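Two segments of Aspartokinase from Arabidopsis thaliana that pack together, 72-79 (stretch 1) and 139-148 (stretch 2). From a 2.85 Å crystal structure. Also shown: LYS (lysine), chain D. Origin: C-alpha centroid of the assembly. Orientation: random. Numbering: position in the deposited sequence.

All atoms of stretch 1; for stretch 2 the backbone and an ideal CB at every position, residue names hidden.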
# COMPACT_ATOMS: atom_id res chain seq x y z
N ASN A 72 -22.15 -24.31 13.17
CA ASN A 72 -22.41 -25.14 14.34
C ASN A 72 -21.53 -26.38 14.36
O ASN A 72 -21.05 -26.77 15.42
CB ASN A 72 -23.88 -25.53 14.42
CG ASN A 72 -24.76 -24.38 14.88
OD1 ASN A 72 -24.33 -23.49 15.62
ND2 ASN A 72 -26.02 -24.41 14.46
N LEU A 73 -21.31 -26.97 13.19
CA LEU A 73 -20.41 -28.11 13.02
C LEU A 73 -18.98 -27.76 13.46
O LEU A 73 -18.40 -28.45 14.29
CB LEU A 73 -20.42 -28.59 11.56
CG LEU A 73 -21.70 -29.22 11.00
CD1 LEU A 73 -21.68 -29.18 9.48
CD2 LEU A 73 -21.88 -30.64 11.49
N LEU A 74 -18.45 -26.66 12.92
CA LEU A 74 -17.13 -26.16 13.29
C LEU A 74 -17.03 -25.85 14.78
O LEU A 74 -16.03 -26.16 15.42
CB LEU A 74 -16.77 -24.91 12.49
CG LEU A 74 -16.37 -25.05 11.01
CD1 LEU A 74 -16.51 -23.72 10.28
CD2 LEU A 74 -14.96 -25.58 10.86
N LEU A 75 -18.08 -25.24 15.33
CA LEU A 75 -18.12 -24.95 16.76
C LEU A 75 -18.10 -26.25 17.58
O LEU A 75 -17.37 -26.34 18.57
CB LEU A 75 -19.33 -24.08 17.13
CG LEU A 75 -19.17 -22.56 16.96
CD1 LEU A 75 -20.52 -21.88 16.82
CD2 LEU A 75 -18.36 -21.94 18.09
N ALA A 76 -18.88 -27.24 17.14
CA ALA A 76 -18.90 -28.57 17.75
C ALA A 76 -17.52 -29.23 17.71
O ALA A 76 -17.14 -29.94 18.65
CB ALA A 76 -19.94 -29.46 17.06
N GLY A 77 -16.79 -28.99 16.62
CA GLY A 77 -15.43 -29.47 16.46
C GLY A 77 -14.51 -28.94 17.54
O GLY A 77 -13.92 -29.71 18.29
N GLU A 78 -14.41 -27.61 17.62
CA GLU A 78 -13.58 -26.95 18.63
C GLU A 78 -13.88 -27.44 20.05
O GLU A 78 -12.97 -27.67 20.83
CB GLU A 78 -13.72 -25.43 18.57
CG GLU A 78 -12.62 -24.70 17.82
CD GLU A 78 -13.08 -24.13 16.49
OE1 GLU A 78 -13.99 -23.26 16.48
OE2 GLU A 78 -12.53 -24.54 15.44
N LYS A 79 -15.17 -27.59 20.36
CA LYS A 79 -15.59 -27.99 21.71
C LYS A 79 -15.18 -29.42 22.01
O LYS A 79 -14.74 -29.72 23.13
CB LYS A 79 -17.10 -27.80 21.89
CG LYS A 79 -17.49 -26.39 22.34
CD LYS A 79 -18.94 -26.30 22.79
CE LYS A 79 -19.36 -24.85 23.05
NZ LYS A 79 -20.79 -24.73 23.46
N UNK A 139 -9.76 -33.26 8.89
CA UNK A 139 -10.96 -33.66 9.63
C UNK A 139 -12.00 -32.55 9.56
O UNK A 139 -13.19 -32.81 9.35
CB UNK A 139 -10.62 -33.99 11.09
N UNK A 140 -11.52 -31.32 9.71
CA UNK A 140 -12.35 -30.12 9.67
C UNK A 140 -13.20 -30.10 8.39
O UNK A 140 -14.39 -29.79 8.45
CB UNK A 140 -11.48 -28.87 9.75
N UNK A 141 -12.58 -30.44 7.26
CA UNK A 141 -13.31 -30.55 6.00
C UNK A 141 -14.36 -31.65 5.99
O UNK A 141 -15.45 -31.47 5.45
CB UNK A 141 -12.32 -30.79 4.86
N UNK A 142 -14.03 -32.80 6.59
CA UNK A 142 -14.97 -33.91 6.68
C UNK A 142 -16.16 -33.52 7.56
O UNK A 142 -17.31 -33.71 7.17
CB UNK A 142 -14.28 -35.16 7.23
N UNK A 143 -15.86 -32.94 8.72
CA UNK A 143 -16.86 -32.47 9.67
C UNK A 143 -17.90 -31.57 8.99
O UNK A 143 -19.10 -31.89 9.01
CB UNK A 143 -16.18 -31.72 10.82
N UNK A 144 -17.46 -30.48 8.37
CA UNK A 144 -18.40 -29.55 7.75
C UNK A 144 -19.16 -30.15 6.55
O UNK A 144 -20.23 -29.65 6.20
CB UNK A 144 -17.65 -28.30 7.30
N UNK A 145 -18.63 -31.21 5.95
CA UNK A 145 -19.27 -31.84 4.78
C UNK A 145 -20.65 -32.40 5.12
O UNK A 145 -21.53 -32.47 4.26
CB UNK A 145 -18.38 -32.96 4.23
N UNK A 146 -20.84 -32.76 6.39
CA UNK A 146 -22.14 -33.23 6.88
C UNK A 146 -23.24 -32.22 6.65
O UNK A 146 -24.38 -32.59 6.38
CB UNK A 146 -22.06 -33.56 8.37
N UNK A 147 -22.90 -30.94 6.74
CA UNK A 147 -23.86 -29.87 6.55
C UNK A 147 -24.62 -29.99 5.25
O UNK A 147 -25.82 -30.20 5.25
CB UNK A 147 -23.15 -28.52 6.61
N UNK A 148 -23.90 -29.87 4.14
CA UNK A 148 -24.49 -29.93 2.80
C UNK A 148 -24.98 -31.33 2.45
O UNK A 148 -25.91 -31.49 1.67
CB UNK A 148 -23.47 -29.47 1.76
N LYS D . -22.71 -24.08 3.47
CA LYS D . -22.38 -22.87 4.28
C LYS D . -23.57 -21.89 4.36
O LYS D . -24.65 -22.28 4.80
CB LYS D . -21.12 -22.19 3.73
CG LYS D . -21.08 -22.05 2.21
CD LYS D . -19.95 -21.14 1.76
CE LYS D . -20.22 -19.68 2.11
NZ LYS D . -19.10 -18.80 1.69
OXT LYS D . -23.51 -20.71 4.01

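Two helices run roughly antiparallel, at 142° between their N-to-C directions, their axes 8.9 Å apart at closest approach. Stretch 1 offers the side chains of Leu73 and Leu74, the bare backbone of Gly77, and the carboxylate of Glu78.

Position 139 lies out of reach of stretch 1, which sets no rule; it is Thr139.

At position 140 the CB points sideways, 4.9 Å from Leu74 CD2, and the Glu78 carboxylate lies farther along. A long side chain with a cationic end would suit, lysine or arginine, its aliphatic part free to pass the leucine. The residue is Arg140. Its CG lies 3.5 Å from Leu74 CD2, and NH1 donates to Glu78 OE2 at 2.9 Å, part of a salt bridge; a second, weak hydrogen bond runs from NH2 to the same OE2 at 3.1 Å.

Positions 141 and 142 get no guidance from stretch 1, the first CB pointing away and the second lying out of reach. They hold Asp141 and Tyr142, both hydrogen-bonded elsewhere in the structure.

Position 143 points toward stretch 1, its ideal CB still 5.3 Å from Leu73 O. The space beyond, over Gly77, invites a mid-sized apolar chain such as leucine, isoleucine or methionine. Leu143 fills it: CD1 reaches 3.7 Å from Gly77 CA and CD2 3.7 Å from Leu73 CB. A CB on Gly77 would stand 2.8 Å from Leu143 CD1, a clash.

Position 144 directs its CB sideways, 4.7 Å from Leu73 CD1 and 5.1 Å from Leu74 CG. A compact apolar group, alanine or valine, fits. Val144 places CG1 3.7 Å from Leu74 CD2.

Position 145 turns its CB away and is free of stretch 1; Ser145 returns its OG to Tyr142 O, a 2.6 Å hydrogen bond within its own helix.

At position 146 the CB points toward stretch 1, 4.3 Å from Leu73 CD2, so apolar residues of several sizes are plausible. Phe146 makes its contact through CB, while the ring leads away.

Position 147 is the most restrictive. An ideal CB would lie a tight 3.3 Å from Leu73 CD1 and be crowded by the carbonyl O of Val144, so glycine suits best. Gly147 lets Leu73 CD1 approach its N to 3.5 Å, and Leu73 sits as a knob among Leu143, Val144, Phe146 and Gly147.

Position 148 points sideways, with no stretch 1 atom near its CB, but the alpha-amino group (N) of the bound lysine favours an acidic chain. Glu148 OE1 accepts a very short 2.5 Å hydrogen bond from the ligand N.

Stretch 2 139-148: TRDYLVSFGE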
# COMPACT_ATOMS: atom_id res chain seq x y z
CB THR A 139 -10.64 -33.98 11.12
OG1 THR A 139 -9.69 -35.05 11.19
CG2 THR A 139 -11.90 -34.38 11.88
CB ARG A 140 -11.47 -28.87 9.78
CG ARG A 140 -12.21 -27.59 10.13
CD ARG A 140 -11.25 -26.40 10.30
NE ARG A 140 -10.56 -26.45 11.59
CZ ARG A 140 -10.89 -25.72 12.65
NH1 ARG A 140 -11.90 -24.86 12.59
NH2 ARG A 140 -10.21 -25.85 13.79
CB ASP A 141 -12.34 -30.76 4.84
CG ASP A 141 -11.97 -29.46 4.16
OD1 ASP A 141 -12.03 -28.40 4.81
OD2 ASP A 141 -11.61 -29.51 2.97
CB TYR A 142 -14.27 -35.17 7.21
CG TYR A 142 -15.15 -36.41 7.22
CD1 TYR A 142 -15.53 -37.03 6.03
CD2 TYR A 142 -15.61 -36.95 8.42
CE1 TYR A 142 -16.35 -38.16 6.03
CE2 TYR A 142 -16.42 -38.08 8.44
CZ TYR A 142 -16.79 -38.68 7.24
OH TYR A 142 -17.59 -39.80 7.26
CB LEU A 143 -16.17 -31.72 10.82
CG LEU A 143 -16.73 -31.71 12.25
CD1 LEU A 143 -16.00 -30.65 13.05
CD2 LEU A 143 -18.22 -31.45 12.32
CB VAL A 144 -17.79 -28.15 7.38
CG1 VAL A 144 -16.74 -27.72 8.40
CG2 VAL A 144 -17.21 -28.14 5.99
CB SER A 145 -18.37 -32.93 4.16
OG SER A 145 -18.46 -34.17 4.85
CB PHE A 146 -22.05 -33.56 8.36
CG PHE A 146 -21.43 -34.89 8.64
CD1 PHE A 146 -22.22 -36.02 8.79
CD2 PHE A 146 -20.05 -35.02 8.74
CE1 PHE A 146 -21.66 -37.25 9.06
CE2 PHE A 146 -19.48 -36.26 9.00
CZ PHE A 146 -20.28 -37.37 9.16
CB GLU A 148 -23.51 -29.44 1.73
CG GLU A 148 -23.15 -27.96 1.83
CD GLU A 148 -22.18 -27.65 2.97
OE1 GLU A 148 -21.98 -26.45 3.27
OE2 GLU A 148 -21.61 -28.59 3.57
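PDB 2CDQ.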